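Long-range contact in probable oxidoreductase (Pseudomonas aeruginosa, PDB 4B7X), which probably catalyses NADP(H)-dependent oxidation or reduction of small organic substrates, as a medium-chain dehydrogenase/reductase that binds NADP in a Rossmann domain: residues H[224-229]-H[248-253]. Residues are numbered along the deposited sequence; the frame is centred on the assembly and turned at random.
Sequences DNVGGE and GAISQY. With NAP (NADP nicotinamide-adenine-dinucleotide phosphate), chain T.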
ATOM      1  N   ASP H 224      -8.489   7.592  -1.723  1.00 31.42           N
ATOM      2  CA  ASP H 224      -7.656   8.639  -2.329  1.00 33.39           C
ATOM      3  C   ASP H 224      -7.927   8.820  -3.820  1.00 33.55           C
ATOM      4  O   ASP H 224      -7.712   7.913  -4.631  1.00 32.90           O
ATOM      5  CB  ASP H 224      -6.168   8.398  -2.082  1.00 31.40           C
ATOM      6  CG  ASP H 224      -5.311   9.618  -2.408  1.00 34.14           C
ATOM      7  OD1 ASP H 224      -5.858  10.745  -2.589  1.00 35.04           O
ATOM      8  OD2 ASP H 224      -4.072   9.444  -2.463  1.00 33.78           O
ATOM      9  N   ASN H 225      -8.405  10.011  -4.158  1.00 33.99           N
ATOM     10  CA  ASN H 225      -8.672  10.406  -5.537  1.00 35.25           C
ATOM     11  C   ASN H 225      -7.634  11.442  -6.009  1.00 35.02           C
ATOM     12  O   ASN H 225      -7.584  11.786  -7.191  1.00 34.63           O
ATOM     13  CB  ASN H 225     -10.086  10.992  -5.645  1.00 35.74           C
ATOM     14  CG  ASN H 225     -11.168   9.920  -5.723  1.00 39.55           C
ATOM     15  OD1 ASN H 225     -11.071   8.991  -6.520  1.00 40.15           O
ATOM     16  ND2 ASN H 225     -12.216  10.055  -4.905  1.00 38.20           N
ATOM     17  N   VAL H 226      -6.794  11.910  -5.084  1.00 33.03           N
ATOM     18  CA  VAL H 226      -6.034  13.160  -5.285  1.00 33.59           C
ATOM     19  C   VAL H 226      -4.516  13.024  -5.182  1.00 32.63           C
ATOM     20  O   VAL H 226      -3.776  13.633  -5.964  1.00 33.47           O
ATOM     21  CB  VAL H 226      -6.527  14.278  -4.320  1.00 34.84           C
ATOM     22  CG1 VAL H 226      -5.624  15.505  -4.390  1.00 35.75           C
ATOM     23  CG2 VAL H 226      -7.961  14.670  -4.648  1.00 34.64           C
ATOM     24  N   GLY H 227      -4.052  12.226  -4.223  1.00 31.46           N
ATOM     25  CA  GLY H 227      -2.625  12.056  -3.995  1.00 30.28           C
ATOM     26  C   GLY H 227      -2.015  13.331  -3.434  1.00 32.99           C
ATOM     27  O   GLY H 227      -2.681  14.089  -2.728  1.00 30.91           O
ATOM     28  N   GLY H 228      -0.742  13.552  -3.741  1.00 33.80           N
ATOM     29  CA  GLY H 228      -0.026  14.748  -3.312  1.00 37.38           C
ATOM     30  C   GLY H 228       0.071  14.902  -1.807  1.00 40.41           C
ATOM     31  O   GLY H 228       0.113  13.911  -1.071  1.00 39.08           O
ATOM     32  N   GLU H 229       0.098  16.161  -1.361  1.00 44.00           N
ATOM     33  CA  GLU H 229       0.248  16.498   0.054  1.00 44.81           C
ATOM     34  C   GLU H 229      -0.966  16.087   0.873  1.00 41.57           C
ATOM     35  O   GLU H 229      -0.840  15.803   2.060  1.00 40.94           O
ATOM     36  CB  GLU H 229       0.492  17.999   0.240  1.00 49.63           C
ATOM     37  CG  GLU H 229       1.772  18.496  -0.405  1.00 57.72           C
ATOM     38  CD  GLU H 229       2.213  19.857   0.096  1.00 61.75           C
ATOM     39  OE1 GLU H 229       1.519  20.446   0.957  1.00 63.47           O
ATOM     40  OE2 GLU H 229       3.266  20.333  -0.383  1.00 64.39           O
ATOM     41  N   GLY H 248      -6.965   7.282  -7.466  1.00 36.70           N
ATOM     42  CA  GLY H 248      -6.357   8.250  -8.373  1.00 35.91           C
ATOM     43  C   GLY H 248      -5.398   9.205  -7.686  1.00 36.92           C
ATOM     44  O   GLY H 248      -5.224   9.157  -6.464  1.00 36.63           O
ATOM     45  N   ALA H 249      -4.769  10.069  -8.483  1.00 36.02           N
ATOM     46  CA  ALA H 249      -3.848  11.083  -7.982  1.00 34.89           C
ATOM     47  C   ALA H 249      -3.927  12.332  -8.854  1.00 36.72           C
ATOM     48  O   ALA H 249      -2.927  12.794  -9.421  1.00 37.74           O
ATOM     49  CB  ALA H 249      -2.423  10.546  -7.916  1.00 34.14           C
ATOM     50  N   ILE H 250      -5.129  12.891  -8.935  1.00 37.91           N
ATOM     51  CA  ILE H 250      -5.402  13.999  -9.839  1.00 38.88           C
ATOM     52  C   ILE H 250      -4.468  15.199  -9.650  1.00 43.85           C
ATOM     53  O   ILE H 250      -4.172  15.900 -10.622  1.00 46.35           O
ATOM     54  CB  ILE H 250      -6.891  14.412  -9.816  1.00 37.89           C
ATOM     55  CG1 ILE H 250      -7.207  15.399 -10.952  1.00 36.95           C
ATOM     56  CG2 ILE H 250      -7.307  14.941  -8.447  1.00 37.71           C
ATOM     57  CD1 ILE H 250      -8.681  15.474 -11.316  1.00 36.38           C
ATOM     58  N   SER H 251      -3.981  15.416  -8.429  1.00 40.36           N
ATOM     59  CA  SER H 251      -3.091  16.543  -8.177  1.00 39.95           C
ATOM     60  C   SER H 251      -1.751  16.395  -8.900  1.00 42.28           C
ATOM     61  O   SER H 251      -0.970  17.346  -8.946  1.00 43.66           O
ATOM     62  CB  SER H 251      -2.851  16.716  -6.672  1.00 39.77           C
ATOM     63  OG  SER H 251      -2.024  15.684  -6.155  1.00 38.55           O
ATOM     64  N   GLN H 252      -1.484  15.199  -9.430  1.00 43.24           N
ATOM     65  CA  GLN H 252      -0.202  14.883 -10.076  1.00 44.53           C
ATOM     66  C   GLN H 252      -0.290  14.702 -11.595  1.00 47.44           C
ATOM     67  O   GLN H 252       0.749  14.645 -12.254  1.00 51.99           O
ATOM     68  CB  GLN H 252       0.425  13.593  -9.495  1.00 44.44           C
ATOM     69  CG  GLN H 252       0.527  13.498  -7.978  1.00 41.70           C
ATOM     70  CD  GLN H 252       1.351  14.615  -7.375  1.00 42.05           C
ATOM     71  OE1 GLN H 252       2.556  14.703  -7.604  1.00 41.40           O
ATOM     72  NE2 GLN H 252       0.697  15.481  -6.599  1.00 41.29           N
ATOM     73  N   TYR H 253      -1.502  14.580 -12.144  1.00 49.66           N
ATOM     74  CA  TYR H 253      -1.677  14.152 -13.555  1.00 53.25           C
ATOM     75  C   TYR H 253      -1.061  15.100 -14.581  1.00 54.21           C
ATOM     76  O   TYR H 253      -0.689  14.681 -15.679  1.00 55.64           O
ATOM     77  CB  TYR H 253      -3.154  13.920 -13.919  1.00 51.10           C
ATOM     78  CG  TYR H 253      -3.836  12.742 -13.241  1.00 49.94           C
ATOM     79  CD1 TYR H 253      -3.102  11.744 -12.583  1.00 49.58           C
ATOM     80  CD2 TYR H 253      -5.225  12.615 -13.284  1.00 49.44           C
ATOM     81  CE1 TYR H 253      -3.741  10.676 -11.961  1.00 48.04           C
ATOM     82  CE2 TYR H 253      -5.867  11.554 -12.668  1.00 49.72           C
ATOM     83  CZ  TYR H 253      -5.125  10.592 -12.008  1.00 47.48           C
ATOM     84  OH  TYR H 253      -5.780   9.546 -11.417  1.00 43.72           O
TER
HETATM   85  PA  NAP T 400     -14.006  14.504 -10.199  1.00 40.40           P
HETATM   86  O1A NAP T 400     -15.604  14.504 -10.337  1.00 40.01           O
HETATM   87  O2A NAP T 400     -13.600  14.189  -8.806  1.00 43.26           O
HETATM   88  O5B NAP T 400     -13.419  15.880 -10.739  1.00 40.20           O
HETATM   89  C5B NAP T 400     -12.046  16.172 -10.444  1.00 40.48           C
HETATM   90  C4B NAP T 400     -11.905  16.837  -9.062  1.00 42.09           C
HETATM   91  O4B NAP T 400     -10.537  16.692  -8.635  1.00 41.63           O
HETATM   92  C3B NAP T 400     -12.095  18.359  -9.179  1.00 43.00           C
HETATM   93  O3B NAP T 400     -13.494  18.697  -9.028  1.00 43.86           O
HETATM   94  C2B NAP T 400     -11.293  18.882  -7.998  1.00 41.65           C
HETATM   95  O2B NAP T 400     -12.146  18.895  -6.875  1.00 42.74           O
HETATM   96  C1B NAP T 400     -10.268  17.789  -7.708  1.00 40.78           C
HETATM   97  N9A NAP T 400      -8.907  18.271  -7.943  1.00 39.14           N
HETATM   98  C8A NAP T 400      -8.360  18.557  -9.132  1.00 39.96           C
HETATM   99  N7A NAP T 400      -7.095  18.947  -8.950  1.00 40.59           N
HETATM  100  C5A NAP T 400      -6.843  18.898  -7.645  1.00 38.71           C
HETATM  101  C6A NAP T 400      -5.731  19.185  -6.876  1.00 39.22           C
HETATM  102  N6A NAP T 400      -4.615  19.601  -7.456  1.00 40.67           N
HETATM  103  N1A NAP T 400      -5.795  19.038  -5.544  1.00 38.71           N
HETATM  104  C2A NAP T 400      -6.908  18.617  -4.959  1.00 39.63           C
HETATM  105  N3A NAP T 400      -7.998  18.329  -5.658  1.00 39.10           N
HETATM  106  C4A NAP T 400      -7.989  18.465  -7.002  1.00 39.53           C
HETATM  107  O3  NAP T 400     -13.438  13.367 -11.189  1.00 42.91           O
HETATM  108  PN  NAP T 400     -13.793  11.821 -10.916  1.00 40.05           P
HETATM  109  O1N NAP T 400     -14.312  11.295 -12.187  1.00 41.05           O
HETATM  110  O2N NAP T 400     -14.617  11.642  -9.690  1.00 41.89           O
HETATM  111  O5D NAP T 400     -12.302  11.307 -10.683  1.00 41.35           O
HETATM  112  C5D NAP T 400     -11.744  11.260  -9.378  1.00 41.35           C
HETATM  113  C4D NAP T 400     -10.477  10.380  -9.322  1.00 39.95           C
HETATM  114  O4D NAP T 400     -10.776   8.973  -9.579  1.00 39.35           O
HETATM  115  C3D NAP T 400      -9.432  10.798 -10.355  1.00 39.70           C
HETATM  116  O3D NAP T 400      -8.183  10.665  -9.714  1.00 38.15           O
HETATM  117  C2D NAP T 400      -9.552   9.741 -11.459  1.00 40.59           C
HETATM  118  O2D NAP T 400      -8.298   9.572 -12.149  1.00 40.57           O
HETATM  119  C1D NAP T 400      -9.846   8.511 -10.626  1.00 39.45           C
HETATM  120  N1N NAP T 400     -10.502   7.393 -11.322  1.00 37.92           N
HETATM  121  C2N NAP T 400      -9.928   6.134 -11.142  1.00 37.41           C
HETATM  122  C3N NAP T 400     -10.474   5.014 -11.748  1.00 37.07           C
HETATM  123  C7N NAP T 400      -9.795   3.656 -11.505  1.00 36.34           C
HETATM  124  O7N NAP T 400     -10.301   2.619 -11.915  1.00 34.19           O
HETATM  125  N7N NAP T 400      -8.681   3.695 -10.764  1.00 33.83           N
HETATM  126  C4N NAP T 400     -11.629   5.157 -12.528  1.00 38.48           C
HETATM  127  C5N NAP T 400     -12.218   6.419 -12.705  1.00 36.63           C
HETATM  128  C6N NAP T 400     -11.662   7.543 -12.103  1.00 35.79           C
HETATM  129  P2B NAP T 400     -12.082  20.111  -5.821  1.00 42.14           P
HETATM  130  O1X NAP T 400     -10.523  20.366  -5.522  1.00 41.36           O
HETATM  131  O2X NAP T 400     -12.631  21.400  -6.627  1.00 44.74           O
HETATM  132  O3X NAP T 400     -12.903  19.797  -4.642  1.00 46.03           O
HETATM  133  O   HOH W   1      -2.785   8.808  -4.781  1.00 27.45           O
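Asp-224 O accepts a hydrogen bond from Gly-248 N (3.0 Å) where parallel strands 219-224 and 242-246 of the Rossmann sheet run out into loops that hold NADP. The carboxylate of Asp-224 turns back on its own chain in an Asx turn: OD1 receives Val-226 N from above the carboxylate plane and Gly-227 N almost in line with its N-H (177°), while a water joins OD2 to Gly-248 O. The backbone carbonyl of Asn-225 serves the other loop and the cofactor at once: Asn-225 O takes Ile-250 N at 3.2 Å, and NADP O3D, a ribose hydroxyl, donates to Asn-225 O at 2.8 Å. Glycine suits position 248, since a side chain there would collide with that hydroxyl. Val-226 O is gripped twice, by Ser-251 N in the carbonyl plane and by Ser-251 OG at 2.7 Å; chi1 of 72° sets OG between the serine's own backbone N and carbonyl carbon, within reach of Val-226 O. Ser-251 OG accepts from Gln-252 NE2 (2.8 Å) and passes its own proton to Val-226 O, two bonds that together hold the hydroxyl. The branched side chains of Val-226 and Ile-250 meet through their CG2 methyls (3.9 Å), and both touch the adenosine half of the cofactor. Gly-227 and Gly-228 adopt positive phi and leave room for Ala-249, Ser-251 and Gln-252. With Tyr-253 OH hydrogen-bonded to NADP O2D (2.6 Å), the paired loops recognise the nicotinamide ribose through both hydroxyls and receive the adenine largely by apolar contact.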